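Local coordinates for protein 2-hydroxyhepta-2,4-diene-1,7-dioate isomerase (Mycobacterium abscessus, PDB 3RR6) that belongs to the fumarylacetoacetate hydrolase family and is probably a metal-dependent isomerase or acetylpyruvate hydrolase, its true substrate being unknown, at residues I125-D131 with A219-P225. Numbering follows the deposited sequence. Where two conformers were deposited one is given.
With EDO (1,2-ethanediol), chain I.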
ATOM      1  N   ILE A 125       8.639   2.423  -5.081  1.00 10.54           N
ATOM      2  CA  ILE A 125       9.988   2.818  -5.514  1.00 10.79           C
ATOM      3  C   ILE A 125      10.105   2.746  -7.036  1.00 11.64           C
ATOM      4  O   ILE A 125       9.549   1.846  -7.674  1.00 11.82           O
ATOM      5  CB  ILE A 125      11.046   1.907  -4.832  1.00 11.32           C
ATOM      6  CG1 ILE A 125      10.976   2.073  -3.306  1.00 11.45           C
ATOM      7  CG2 ILE A 125      12.456   2.128  -5.383  1.00 11.53           C
ATOM      8  CD1 ILE A 125      11.368   3.442  -2.773  1.00 12.91           C
ATOM      9  N   GLY A 126      10.784   3.732  -7.622  1.00 12.53           N
ATOM     10  CA  GLY A 126      10.917   3.823  -9.074  1.00 13.62           C
ATOM     11  C   GLY A 126      12.317   3.666  -9.650  1.00 14.64           C
ATOM     12  O   GLY A 126      12.462   3.603 -10.867  1.00 16.15           O
ATOM     13  N   ARG A 127      13.332   3.613  -8.784  1.00 15.39           N
ATOM     14  CA  ARG A 127      14.725   3.481  -9.203  0.50 16.07           C
ATOM     15  C   ARG A 127      15.445   2.529  -8.261  1.00 15.74           C
ATOM     16  O   ARG A 127      15.105   2.460  -7.084  1.00 14.89           O
ATOM     17  CB  ARG A 127      15.426   4.836  -9.142  0.50 16.89           C
ATOM     18  CG  ARG A 127      14.818   5.908 -10.008  0.50 20.04           C
ATOM     19  CD  ARG A 127      15.687   7.144 -10.011  0.50 23.80           C
ATOM     20  NE  ARG A 127      15.255   8.110 -11.010  0.50 27.12           N
ATOM     21  CZ  ARG A 127      15.937   9.207 -11.326  0.50 29.61           C
ATOM     22  NH1 ARG A 127      17.083   9.480 -10.711  0.50 30.59           N
ATOM     23  NH2 ARG A 127      15.472  10.035 -12.251  0.50 31.28           N
ATOM     24  N   PRO A 128      16.449   1.790  -8.770  1.00 15.66           N
ATOM     25  CA  PRO A 128      17.277   1.035  -7.842  1.00 15.59           C
ATOM     26  C   PRO A 128      18.071   2.000  -6.972  1.00 15.65           C
ATOM     27  O   PRO A 128      18.652   2.961  -7.484  1.00 16.44           O
ATOM     28  CB  PRO A 128      18.200   0.217  -8.755  1.00 16.18           C
ATOM     29  CG  PRO A 128      18.165   0.856 -10.033  1.00 17.75           C
ATOM     30  CD  PRO A 128      16.936   1.690 -10.155  1.00 16.47           C
ATOM     31  N   CYS A 129      18.077   1.772  -5.661  1.00 14.96           N
ATOM     32  CA  CYS A 129      18.681   2.737  -4.754  1.00 14.91           C
ATOM     33  C   CYS A 129      19.090   2.139  -3.422  1.00 14.44           C
ATOM     34  O   CYS A 129      18.596   1.098  -3.018  1.00 14.34           O
ATOM     35  CB  CYS A 129      17.753   3.944  -4.538  1.00 15.03           C
ATOM     36  SG  CYS A 129      16.128   3.579  -3.839  1.00 15.70           S
ATOM     37  N   LYS A 130      20.032   2.817  -2.775  1.00 14.25           N
ATOM     38  CA  LYS A 130      20.641   2.402  -1.515  1.00 14.41           C
ATOM     39  C   LYS A 130      21.212   3.653  -0.847  1.00 14.56           C
ATOM     40  O   LYS A 130      21.736   4.538  -1.532  1.00 15.06           O
ATOM     41  CB  LYS A 130      21.754   1.392  -1.781  1.00 14.67           C
ATOM     42  CG  LYS A 130      22.451   0.834  -0.542  1.00 15.72           C
ATOM     43  CD  LYS A 130      21.583  -0.166   0.197  1.00 16.03           C
ATOM     44  CE  LYS A 130      22.181  -0.523   1.545  1.00 18.14           C
ATOM     45  NZ  LYS A 130      23.451  -1.265   1.418  1.00 19.22           N
ATOM     46  N   ASP A 131      21.120   3.733   0.478  1.00 14.28           N
ATOM     47  CA  ASP A 131      21.684   4.869   1.228  1.00 15.03           C
ATOM     48  C   ASP A 131      21.162   6.213   0.725  1.00 14.57           C
ATOM     49  O   ASP A 131      21.935   7.177   0.533  1.00 15.70           O
ATOM     50  CB  ASP A 131      23.221   4.851   1.174  1.00 15.93           C
ATOM     51  CG  ASP A 131      23.819   3.627   1.813  1.00 18.25           C
ATOM     52  OD1 ASP A 131      23.269   3.147   2.819  1.00 21.26           O
ATOM     53  OD2 ASP A 131      24.870   3.152   1.317  1.00 22.74           O
ATOM     54  N   ALA A 219      18.930   2.534   3.976  1.00 12.11           N
ATOM     55  CA  ALA A 219      20.203   2.372   4.667  1.00 12.44           C
ATOM     56  C   ALA A 219      20.446   0.899   5.006  1.00 12.59           C
ATOM     57  O   ALA A 219      21.594   0.451   5.084  1.00 14.09           O
ATOM     58  CB  ALA A 219      20.225   3.219   5.947  1.00 13.07           C
ATOM     59  N   VAL A 220      19.358   0.165   5.217  1.00 12.04           N
ATOM     60  CA  VAL A 220      19.417  -1.275   5.518  1.00 11.74           C
ATOM     61  C   VAL A 220      19.598  -2.101   4.256  1.00 11.54           C
ATOM     62  O   VAL A 220      20.538  -2.882   4.159  1.00 11.90           O
ATOM     63  CB  VAL A 220      18.138  -1.753   6.228  1.00 11.06           C
ATOM     64  CG1 VAL A 220      18.231  -3.237   6.578  1.00 11.70           C
ATOM     65  CG2 VAL A 220      17.896  -0.961   7.497  1.00 11.54           C
ATOM     66  N   MET A 221      18.701  -1.918   3.288  1.00 11.20           N
ATOM     67  CA  MET A 221      18.602  -2.823   2.139  1.00 11.38           C
ATOM     68  C   MET A 221      18.458  -2.053   0.838  1.00 11.20           C
ATOM     69  O   MET A 221      17.806  -1.000   0.786  1.00 11.41           O
ATOM     70  CB  MET A 221      17.414  -3.777   2.304  1.00 11.30           C
ATOM     71  CG  MET A 221      16.069  -3.099   2.464  1.00 12.03           C
ATOM     72  SD  MET A 221      14.762  -4.257   2.947  1.00 13.75           S
ATOM     73  CE  MET A 221      15.179  -4.531   4.675  1.00 15.58           C
ATOM     74  N   THR A 222      19.053  -2.599  -0.214  1.00 11.27           N
ATOM     75  CA  THR A 222      18.827  -2.096  -1.561  1.00 12.03           C
ATOM     76  C   THR A 222      17.341  -2.211  -1.915  1.00 11.78           C
ATOM     77  O   THR A 222      16.686  -3.223  -1.636  1.00 11.88           O
ATOM     78  CB  THR A 222      19.671  -2.866  -2.581  1.00 12.30           C
ATOM     79  OG1 THR A 222      21.057  -2.560  -2.385  1.00 12.89           O
ATOM     80  CG2 THR A 222      19.281  -2.500  -4.011  1.00 13.36           C
ATOM     81  N   LEU A 223      16.812  -1.145  -2.517  1.00 12.45           N
ATOM     82  CA  LEU A 223      15.437  -1.112  -2.998  1.00 12.61           C
ATOM     83  C   LEU A 223      15.461  -1.165  -4.525  1.00 13.02           C
ATOM     84  O   LEU A 223      16.339  -0.580  -5.165  1.00 14.24           O
ATOM     85  CB  LEU A 223      14.732   0.147  -2.518  1.00 13.09           C
ATOM     86  CG  LEU A 223      14.518   0.227  -1.000  1.00 12.89           C
ATOM     87  CD1 LEU A 223      14.060   1.617  -0.583  1.00 14.77           C
ATOM     88  CD2 LEU A 223      13.519  -0.843  -0.550  1.00 16.44           C
ATOM     89  N   LEU A 224      14.516  -1.897  -5.095  1.00 13.04           N
ATOM     90  CA  LEU A 224      14.436  -2.091  -6.545  1.00 13.89           C
ATOM     91  C   LEU A 224      13.173  -1.410  -7.079  1.00 13.40           C
ATOM     92  O   LEU A 224      12.203  -1.255  -6.346  1.00 12.90           O
ATOM     93  CB  LEU A 224      14.405  -3.586  -6.852  1.00 14.67           C
ATOM     94  CG  LEU A 224      15.626  -4.361  -6.338  1.00 17.92           C
ATOM     95  CD1 LEU A 224      15.443  -5.867  -6.509  1.00 22.26           C
ATOM     96  CD2 LEU A 224      16.908  -3.863  -7.014  1.00 20.83           C
ATOM     97  N   PRO A 225      13.178  -1.007  -8.361  1.00 13.59           N
ATOM     98  CA  PRO A 225      11.957  -0.449  -8.931  1.00 13.48           C
ATOM     99  C   PRO A 225      10.802  -1.413  -8.780  1.00 13.03           C
ATOM    100  O   PRO A 225      10.927  -2.606  -9.096  1.00 13.82           O
ATOM    101  CB  PRO A 225      12.315  -0.242 -10.408  1.00 14.10           C
ATOM    102  CG  PRO A 225      13.782  -0.110 -10.414  1.00 15.50           C
ATOM    103  CD  PRO A 225      14.271  -1.038  -9.343  1.00 14.26           C
TER
HETATM  104  C1  EDO I 269      21.117   5.445  -4.783  1.00 31.46           C
HETATM  105  O1  EDO I 269      21.910   4.272  -4.540  1.00 35.50           O
HETATM  106  C2  EDO I 269      20.883   6.276  -3.528  1.00 31.52           C
HETATM  107  O2  EDO I 269      22.092   6.806  -2.936  1.00 30.10           O
HETATM  108  O   HOH W   1      23.431  -2.549   3.868  1.00 21.50           O
HETATM  109  O   HOH W   2      24.086   1.400   4.313  1.00 39.07           O
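At Ala219 and Val220, two backbone carbonyls are bridged by water to the loop that follows strand 115-125, next to a direct backbone hydrogen bond between Asp131 and Ser218. Ala219 O accepts a bond from a water (2.8 Å) that also donates to Asp131 OD1 (2.4 Å, very short), and Val220 O takes one from a second water (2.9 Å) held by Lys130 NZ (2.8 Å). The bent Lys130 side chain lies over the backbone at Met221 and Thr222, its CD 3.5 Å from Thr222 N and 3.6 Å from Thr222 OG1, while Thr222 CA makes a CA-H...O contact with Cys129 O (3.5 Å). Leu223 is the centre of the contact. Its N donates to Cys129 O (2.9 Å) and its O accepts from Cys129 N (3.0 Å), a single antiparallel hydrogen-bonded bridge; Pro128 CA adds a CA-H...O contact to Leu223 O (3.3 Å). The buried Leu223 side chain packs CD1 against Ile125 CD1 (3.9 Å) and CB against Cys129 SG (3.9 Å), with Val217 of the helix also touching it. Leu224 points its CB away, but its O rests 3.5 Å from Ile125 CG2. Pro225 then sets CG against Pro128 CD (3.6 Å) and CA against Ile125 O (3.6 Å), just before the chain leads to strand 228-230, which pairs with 115-125. Two direct backbone bonds and a small apolar cluster thus fix the loop to segment 219-225, while at Ala219 and Val220 waters supplement the direct contacts.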